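Local coordinates for uncharacterized protein (Bacteroides eggerthii, PDB 4GDZ), which is of unknown function but belongs to the DUF4251 family, folds into a curved antiparallel sheet and carries a bound magnesium ion, at residues L133-T136 against N141-V144; F70-Q75 against N168-R173. All blocks are in the same frame, centred on the assembly; numbering follows the deposited sequence. Where two conformers were deposited one is given.

Contact 1: residues L133-T136 against N141-V144; sequences LTLT and NATV
Leu133 and Val144 sit opposite each other as an antiparallel non-hydrogen-bonded pair in the beta hairpin of strands 128-135 and 141-148, two neighbouring strands of one large antiparallel sheet. Their alpha carbons are 4.4 Å apart, and Leu133 CA offers a CA-H...O contact to Thr143 O. On the same face as these two residues Ala142 adds its methyl, near Leu133 CD2; Phe47 and Leu49 of strand 46-55 pack against this face. Thr134 and Thr143 form the next, hydrogen-bonded pair. Thr134 N gives to Thr143 O at 2.9 Å, and Thr143 N returns a bond to Thr134 O at 3.1 Å. Turned to the other face, their side chains lie side by side, Thr134 OG1 3.7 Å from Thr143 CB. The first torsion of Thr134 (chi1 59°) sets OG1 between its backbone N and carbonyl carbon, on the side of its partner. This hydroxyl takes a hydrogen bond from water 1, which also joins Thr143 OG1, and it is also hydrogen-bonded to Gln60 OE1 of the second subunit, so this face meets another copy of the protein. Leu135 turns back to the apolar face, against helix 28-44, where Tyr35, Ala38 and Val39 touch it; its CD1 lies 3.4 Å from Asn141 O. At Thr136 water replaces direct pairing. Water 3 accepts from Thr136 N and donates to Asn141 O, while water 2 donates to both carbonyls, 2.7 Å from Thr136 O and 2.8 Å from Asn141 O.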
loop_
_atom_site.group_PDB
_atom_site.type_symbol
_atom_site.label_atom_id
_atom_site.label_comp_id
_atom_site.label_asym_id
_atom_site.label_seq_id
_atom_site.Cartn_x
_atom_site.Cartn_y
_atom_site.Cartn_z
ATOM N N LEU A 133 1.878 -5.324 -15.094
ATOM C CA LEU A 133 2.846 -4.253 -14.863
ATOM C C LEU A 133 2.139 -2.912 -14.934
ATOM O O LEU A 133 1.336 -2.669 -15.845
ATOM C CB LEU A 133 3.960 -4.366 -15.920
ATOM C CG LEU A 133 5.098 -3.348 -16.036
ATOM C CD1 LEU A 133 6.141 -3.904 -16.993
ATOM C CD2 LEU A 133 4.582 -2.017 -16.552
ATOM N N THR A 134 2.442 -2.029 -13.974
ATOM C CA THR A 134 1.856 -0.703 -13.927
ATOM C C THR A 134 2.979 0.330 -13.816
ATOM O O THR A 134 3.981 0.101 -13.137
ATOM C CB THR A 134 0.889 -0.517 -12.743
ATOM O OG1 THR A 134 1.612 -0.757 -11.527
ATOM C CG2 THR A 134 -0.305 -1.469 -12.875
ATOM N N LEU A 135 2.811 1.433 -14.535
ATOM C CA LEU A 135 3.764 2.547 -14.559
ATOM C C LEU A 135 2.972 3.811 -14.308
ATOM O O LEU A 135 2.059 4.134 -15.057
ATOM C CB LEU A 135 4.483 2.618 -15.931
ATOM C CG LEU A 135 5.466 3.771 -16.204
ATOM C CD1 LEU A 135 6.735 3.593 -15.393
ATOM C CD2 LEU A 135 5.798 3.875 -17.693
ATOM N N THR A 136 3.317 4.533 -13.258
ATOM C CA THR A 136 2.713 5.836 -12.990
ATOM C C THR A 136 3.441 6.954 -13.799
ATOM O O THR A 136 4.668 6.925 -13.973
ATOM C CB THR A 136 2.696 6.117 -11.470
ATOM O OG1 THR A 136 1.884 5.120 -10.833
ATOM C CG2 THR A 136 2.094 7.504 -11.140
ATOM N N ASN A 141 9.433 4.319 -12.091
ATOM C CA ASN A 141 9.137 3.280 -11.108
ATOM C C ASN A 141 7.879 2.521 -11.567
ATOM O O ASN A 141 6.885 3.122 -11.983
ATOM C CB ASN A 141 9.008 3.805 -9.655
ATOM C CG ASN A 141 8.958 2.647 -8.606
ATOM O OD1 ASN A 141 9.986 2.086 -8.202
ATOM N ND2 ASN A 141 7.752 2.295 -8.171
ATOM N N ALA A 142 7.974 1.199 -11.555
ATOM C CA ALA A 142 6.894 0.334 -11.987
ATOM C C ALA A 142 6.747 -0.769 -10.977
ATOM O O ALA A 142 7.700 -1.127 -10.290
ATOM C CB ALA A 142 7.200 -0.241 -13.365
ATOM N N THR A 143 5.547 -1.307 -10.907
ATOM C CA THR A 143 5.206 -2.408 -10.033
ATOM C C THR A 143 4.753 -3.565 -10.896
ATOM O O THR A 143 4.008 -3.371 -11.880
ATOM C CB THR A 143 4.087 -1.972 -9.064
ATOM O OG1 THR A 143 4.580 -0.834 -8.344
ATOM C CG2 THR A 143 3.691 -3.097 -8.084
ATOM N N VAL A 144 5.212 -4.763 -10.561
ATOM C CA VAL A 144 4.895 -5.930 -11.362
ATOM C C VAL A 144 4.370 -7.021 -10.436
ATOM O O VAL A 144 4.916 -7.227 -9.355
ATOM C CB VAL A 144 6.139 -6.372 -12.191
ATOM C CG1 VAL A 144 7.307 -6.864 -11.302
ATOM C CG2 VAL A 144 5.778 -7.470 -13.160
HETATM O O HOH W 1 3.051 1.378 -10.209
HETATM O O HOH W 2 6.525 5.850 -12.285
HETATM O O HOH W 3 4.255 3.138 -11.015
#

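Contact 2: residues F70-Q75 against N168-R173; sequences FVLVNQ and NIFKGR
The Phe70 ring carries the CG2 methyl of Ile169 over the centre of one face, a CH-pi contact with the carbon 3.8 Å from the ring centroid and only 4° off the normal in the Ile169 conformer described here, one of two modelled. The Phe170 ring is used differently: Leu72 CD1 comes in at its edge, near the ring plane, 3.9 Å from Phe170 CD1. Together these pairs dock the short helix 168-171 on strand 61-74 of the antiparallel sheet, by side-chain packing with no hydrogen bond between the two segments. Phe70, Leu72 and Asn74, alternate residues of the strand, all point toward the helix. With CG anti to its backbone N (chi1 178°), Phe170 swings its ring back to the strand, although its CA-CB bond does not aim at the strand. Trp175, the C-terminal residue, touches Phe70 and Leu72, and its ring lies almost parallel to that of Phe170. An alanine in place of Phe70 would probably leave the Ile169 methyl without the aromatic face it packs on and open a gap between strand and helix. Farther along, the Asn74 amide stands steeply to the Phe170 ring, their planes 79° apart. Its OD1 accepts a hydrogen bond from Gln46 NE2, which helps fix the turn of the amide, while Asn74 ND2 approaches Phe170 CE1 to 4.1 Å.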
loop_
_atom_site.group_PDB
_atom_site.type_symbol
_atom_site.label_atom_id
_atom_site.label_comp_id
_atom_site.label_asym_id
_atom_site.label_seq_id
_atom_site.Cartn_x
_atom_site.Cartn_y
_atom_site.Cartn_z
ATOM N N PHE A 70 13.987 -9.625 -11.885
ATOM C CA PHE A 70 13.724 -8.822 -13.055
ATOM C C PHE A 70 12.751 -9.483 -14.024
ATOM O O PHE A 70 12.536 -10.694 -14.000
ATOM C CB PHE A 70 15.034 -8.472 -13.787
ATOM C CG PHE A 70 15.723 -9.680 -14.390
ATOM C CD1 PHE A 70 15.392 -10.104 -15.654
ATOM C CD2 PHE A 70 16.661 -10.406 -13.658
ATOM C CE1 PHE A 70 15.983 -11.235 -16.186
ATOM C CE2 PHE A 70 17.262 -11.527 -14.181
ATOM C CZ PHE A 70 16.911 -11.947 -15.443
ATOM N N VAL A 71 12.193 -8.645 -14.897
ATOM C CA VAL A 71 11.372 -9.076 -16.025
ATOM C C VAL A 71 11.953 -8.401 -17.266
ATOM O O VAL A 71 12.038 -7.164 -17.359
ATOM C CB VAL A 71 9.870 -8.721 -15.848
ATOM C CG1 VAL A 71 9.098 -9.152 -17.101
ATOM C CG2 VAL A 71 9.282 -9.393 -14.593
ATOM N N LEU A 72 12.394 -9.232 -18.199
ATOM C CA LEU A 72 13.013 -8.791 -19.448
ATOM C C LEU A 72 12.149 -9.230 -20.612
ATOM O O LEU A 72 11.759 -10.397 -20.695
ATOM C CB LEU A 72 14.405 -9.402 -19.589
ATOM C CG LEU A 72 15.231 -8.997 -20.829
ATOM C CD1 LEU A 72 16.718 -9.004 -20.503
ATOM C CD2 LEU A 72 14.926 -9.923 -21.975
ATOM N N VAL A 73 11.836 -8.293 -21.504
ATOM C CA VAL A 73 11.082 -8.582 -22.704
ATOM C C VAL A 73 11.896 -8.023 -23.857
ATOM O O VAL A 73 12.331 -6.858 -23.830
ATOM C CB VAL A 73 9.649 -7.995 -22.674
ATOM C CG1 VAL A 73 8.993 -8.105 -24.058
ATOM C CG2 VAL A 73 8.806 -8.700 -21.602
ATOM N N ASN A 74 12.147 -8.869 -24.847
ATOM C CA ASN A 74 12.855 -8.450 -26.055
ATOM C C ASN A 74 12.144 -9.015 -27.262
ATOM O O ASN A 74 12.409 -10.141 -27.675
ATOM C CB ASN A 74 14.307 -8.897 -26.039
ATOM C CG ASN A 74 15.096 -8.320 -27.202
ATOM O OD1 ASN A 74 14.555 -7.602 -28.050
ATOM N ND2 ASN A 74 16.379 -8.614 -27.233
ATOM N N GLN A 75 11.181 -8.235 -27.746
ATOM C CA GLN A 75 10.308 -8.597 -28.850
ATOM C C GLN A 75 9.511 -9.865 -28.479
ATOM O O GLN A 75 8.803 -9.836 -27.479
ATOM C CB GLN A 75 11.087 -8.593 -30.167
ATOM C CG GLN A 75 11.453 -7.143 -30.471
ATOM C CD GLN A 75 12.372 -6.919 -31.659
ATOM O OE1 GLN A 75 13.088 -7.806 -32.125
ATOM N NE2 GLN A 75 12.378 -5.693 -32.129
ATOM N N ASN A 168 21.708 -2.767 -16.928
ATOM C CA ASN A 168 22.896 -3.580 -16.615
ATOM C C ASN A 168 22.592 -5.071 -16.642
ATOM O O ASN A 168 23.482 -5.874 -16.909
ATOM C CB ASN A 168 23.501 -3.199 -15.262
ATOM C CG ASN A 168 24.112 -1.809 -15.263
ATOM O OD1 ASN A 168 24.550 -1.307 -16.298
ATOM N ND2 ASN A 168 24.132 -1.175 -14.101
ATOM N N ILE A 169 21.344 -5.459 -16.351
ATOM C CA ILE A 169 20.914 -6.868 -16.453
ATOM C C ILE A 169 21.058 -7.334 -17.900
ATOM O O ILE A 169 21.651 -8.380 -18.196
ATOM C CB ILE A 169 19.429 -7.054 -16.036
ATOM C CG1 ILE A 169 19.254 -6.818 -14.533
ATOM C CG2 ILE A 169 18.920 -8.450 -16.409
ATOM C CD1 ILE A 169 20.158 -7.673 -13.673
ATOM N N PHE A 170 20.472 -6.563 -18.805
ATOM C CA PHE A 170 20.541 -6.897 -20.227
ATOM C C PHE A 170 21.995 -6.903 -20.709
ATOM O O PHE A 170 22.422 -7.830 -21.401
ATOM C CB PHE A 170 19.704 -5.947 -21.107
ATOM C CG PHE A 170 19.809 -6.256 -22.595
ATOM C CD1 PHE A 170 19.151 -7.371 -23.136
ATOM C CD2 PHE A 170 20.591 -5.483 -23.420
ATOM C CE1 PHE A 170 19.268 -7.666 -24.490
ATOM C CE2 PHE A 170 20.719 -5.784 -24.770
ATOM C CZ PHE A 170 20.052 -6.872 -25.300
ATOM N N LYS A 171 22.758 -5.882 -20.322
ATOM C CA LYS A 171 24.080 -5.671 -20.901
ATOM C C LYS A 171 25.155 -6.560 -20.287
ATOM O O LYS A 171 26.204 -6.700 -20.866
ATOM C CB LYS A 171 24.517 -4.194 -20.810
ATOM C CG LYS A 171 23.696 -3.251 -21.683
ATOM C CD LYS A 171 24.240 -1.825 -21.661
ATOM C CE LYS A 171 24.043 -1.157 -20.309
ATOM N NZ LYS A 171 24.332 0.310 -20.386
ATOM N N GLY A 172 24.887 -7.174 -19.146
ATOM C CA GLY A 172 25.909 -7.935 -18.430
ATOM C C GLY A 172 26.194 -9.345 -18.968
ATOM O O GLY A 172 27.140 -9.972 -18.542
ATOM N N ARG A 173 25.392 -9.816 -19.916
ATOM C CA ARG A 173 25.582 -11.141 -20.518
ATOM C C ARG A 173 25.076 -11.171 -21.954
ATOM O O ARG A 173 24.340 -10.282 -22.368
ATOM C CB ARG A 173 24.844 -12.210 -19.702
ATOM C CG ARG A 173 23.322 -12.158 -19.739
ATOM C CD ARG A 173 22.708 -13.117 -18.706
ATOM N NE ARG A 173 23.118 -14.492 -19.011
ATOM C CZ ARG A 173 22.476 -15.325 -19.828
ATOM N NH1 ARG A 173 21.338 -14.975 -20.421
ATOM N NH2 ARG A 173 23.004 -16.499 -20.077
#

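How the contacts relate
Two ways of building on one antiparallel sheet are combined here: contact 1 pairs adjacent strands, whereas contact 2 lays a late helix against a strand. Their centres are about 17 Å apart, on opposite sides of the chain's centre. Along the chain, residues 70-75 come first, both segments of contact 1 follow, and residues 168-173 come last, so the long-range contact brackets the local hairpin. Strands 46-55 and 155-163 stand between strands 61-74 and 141-148 in the sheet. Even so, Val144 CG2 meets Val71 CG2 at 4.2 Å, so apolar packing joins the two regions directly, while the alternate residues Phe70, Leu72 and Asn74 of the same strand hold the chain's final helix.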